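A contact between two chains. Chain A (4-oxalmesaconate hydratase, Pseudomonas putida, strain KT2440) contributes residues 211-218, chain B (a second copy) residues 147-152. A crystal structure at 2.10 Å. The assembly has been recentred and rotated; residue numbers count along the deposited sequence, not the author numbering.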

# COMPACT_ATOMS: atom_id res chain seq x y z
N LYS A 211 -19.76 11.89 -13.62
CA LYS A 211 -21.04 11.47 -14.19
C LYS A 211 -21.20 9.96 -14.09
O LYS A 211 -22.26 9.45 -13.70
CB LYS A 211 -21.17 11.94 -15.64
CG LYS A 211 -22.50 11.54 -16.28
CD LYS A 211 -23.68 12.08 -15.45
CE LYS A 211 -25.03 11.69 -16.02
NZ LYS A 211 -25.23 12.24 -17.39
N ARG A 212 -20.13 9.23 -14.40
CA ARG A 212 -20.18 7.77 -14.32
C ARG A 212 -20.52 7.35 -12.89
O ARG A 212 -21.23 6.37 -12.67
CB ARG A 212 -18.85 7.15 -14.76
CG ARG A 212 -18.81 5.61 -14.78
CD ARG A 212 -19.80 5.03 -15.79
NE ARG A 212 -19.30 3.82 -16.46
CZ ARG A 212 -19.42 2.58 -15.98
NH1 ARG A 212 -20.02 2.35 -14.81
NH2 ARG A 212 -18.92 1.56 -16.66
N ASN A 213 -20.04 8.10 -11.91
CA ASN A 213 -20.24 7.70 -10.53
C ASN A 213 -21.57 8.18 -9.93
O ASN A 213 -21.81 7.97 -8.75
CB ASN A 213 -19.07 8.18 -9.66
CG ASN A 213 -17.85 7.30 -9.83
OD1 ASN A 213 -17.74 6.23 -9.21
ND2 ASN A 213 -16.92 7.73 -10.68
N VAL A 214 -22.42 8.81 -10.74
CA VAL A 214 -23.81 9.06 -10.32
C VAL A 214 -24.79 8.28 -11.19
O VAL A 214 -26.00 8.38 -11.00
CB VAL A 214 -24.20 10.56 -10.37
CG1 VAL A 214 -23.27 11.38 -9.48
CG2 VAL A 214 -24.20 11.09 -11.81
N GLY A 215 -24.27 7.50 -12.13
CA GLY A 215 -25.12 6.74 -13.03
C GLY A 215 -25.06 7.31 -14.43
O GLY A 215 -25.44 8.46 -14.66
N ILE A 216 -24.59 6.51 -15.38
CA ILE A 216 -24.30 7.03 -16.71
C ILE A 216 -25.57 7.50 -17.44
O ILE A 216 -25.49 8.34 -18.34
CB ILE A 216 -23.55 5.97 -17.57
CG1 ILE A 216 -22.80 6.66 -18.72
CG2 ILE A 216 -24.51 4.89 -18.08
CD1 ILE A 216 -21.78 5.77 -19.42
N THR A 217 -26.74 7.01 -17.05
CA THR A 217 -27.97 7.46 -17.68
C THR A 217 -28.73 8.50 -16.84
O THR A 217 -29.83 8.89 -17.19
CB THR A 217 -28.94 6.29 -17.97
OG1 THR A 217 -29.34 5.67 -16.74
CG2 THR A 217 -28.27 5.25 -18.87
N SER A 218 -28.14 8.94 -15.74
CA SER A 218 -28.72 10.01 -14.93
C SER A 218 -28.93 11.27 -15.76
O SER A 218 -28.18 11.52 -16.70
CB SER A 218 -27.83 10.33 -13.72
OG SER A 218 -28.11 11.62 -13.20
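Chain B 147-152: KIVGAP

Chain B lies against a turn of chain A that follows on from a helix, as an irregular segment without helix or strand; the two stretches meet through van der Waals contact, with no hydrogen bond between them, and together bury 204 Å². The closest CA pair between the stretches is a pair of glycines, with CA of Gly215(A) 4.4 Å from CA of Gly150(B). From there the path of chain B from Ile148(B) to Ala151(B) runs against the order of chain A, so that Ile148(B) lies by Thr217(A) and Ala151(B) by the turn that begins at Arg212(A).

Lys211(A), still helical, stays clear of chain B; its side chain folds back within its own chain, where NZ makes a weak hydrogen bond to O of Ser218(A) at 3.1 Å. Arg212(A) opens a type I turn that closes at Gly215(A), with N of Gly215(A) hydrogen-bonded to O of Arg212(A) at 3.3 Å. Its CA-to-CB bond points away from chain B, and the contact is made by the backbone: O of Arg212(A) is 3.8 Å from CB of Ala151(B). Asn213(A) repeats the pattern, its CA-to-CB bond also directed away and its O 3.8 Å from the same CB of Ala151(B). In Val214(A) too the CA-to-CB bond points away, and its carbonyl carbon, C, lies 3.8 Å from CB of Ala151(B).

At Gly215(A) the chain leaves helical geometry with phi/psi of 110/118. These angles by themselves call for glycine, since a CB would be jammed against the carbonyl O of Val214(A); it would also stand only 3.5 Å from CA of Gly150(B). N of Gly215(A) is 3.4 Å from CB of Ala151(B), the shortest contact between the stretches, and CA of Gly215(A) is 4.3 Å from C of Gly150(B). The methyl of Ala151(B) thus packs against consecutive backbone groups of the turn, and Ala151(B) has more area covered than any other residue here.

A second type I turn follows from Gly215(A) to Ser218(A), held by a hydrogen bond from N of Ser218(A) to O of Gly215(A) at 2.9 Å. Within it, the side chain of Ile216(A) ends away from chain B. The CA-to-CB bond of Thr217(A) points toward it, chi1 in p, and its OG1 lies 4.0 Å from CD1 of Ile148(B), a polar atom beside a methyl. Ile148(B) reaches this point with chi1 p and chi2 t, whereas the CA-to-CB bond of Val149(B), next in sequence, points away. Ser218(A) makes no contact with chain B.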

# COMPACT_ATOMS: atom_id res chain seq x y z
N LYS B 147 -35.95 -1.72 -16.09
CA LYS B 147 -35.28 -0.51 -15.63
C LYS B 147 -33.92 -0.86 -15.00
O LYS B 147 -33.86 -1.65 -14.06
CB LYS B 147 -36.15 0.23 -14.62
CG LYS B 147 -35.56 1.56 -14.18
CD LYS B 147 -36.31 2.17 -13.01
CE LYS B 147 -35.69 3.51 -12.63
NZ LYS B 147 -36.03 3.92 -11.24
N ILE B 148 -32.84 -0.27 -15.51
CA ILE B 148 -31.51 -0.59 -15.01
C ILE B 148 -31.24 0.13 -13.69
O ILE B 148 -31.92 1.10 -13.33
CB ILE B 148 -30.40 -0.22 -16.02
CG1 ILE B 148 -30.29 1.30 -16.17
CG2 ILE B 148 -30.65 -0.89 -17.36
CD1 ILE B 148 -29.21 1.73 -17.13
N VAL B 149 -30.23 -0.35 -12.98
CA VAL B 149 -29.73 0.29 -11.78
C VAL B 149 -28.76 1.42 -12.16
O VAL B 149 -28.09 1.34 -13.20
CB VAL B 149 -29.05 -0.75 -10.87
CG1 VAL B 149 -28.00 -0.12 -9.97
CG2 VAL B 149 -30.10 -1.51 -10.06
N GLY B 150 -28.70 2.47 -11.35
CA GLY B 150 -27.76 3.56 -11.57
C GLY B 150 -26.40 3.25 -10.96
O GLY B 150 -25.82 2.20 -11.23
N ALA B 151 -25.90 4.15 -10.12
CA ALA B 151 -24.60 3.95 -9.46
C ALA B 151 -24.69 4.21 -7.97
O ALA B 151 -24.08 5.15 -7.47
CB ALA B 151 -23.53 4.85 -10.10
N PRO B 152 -25.48 3.40 -7.25
CA PRO B 152 -25.58 3.61 -5.80
C PRO B 152 -24.22 3.40 -5.14
O PRO B 152 -23.54 2.44 -5.47
CB PRO B 152 -26.59 2.55 -5.34
CG PRO B 152 -26.51 1.47 -6.41
CD PRO B 152 -26.24 2.21 -7.70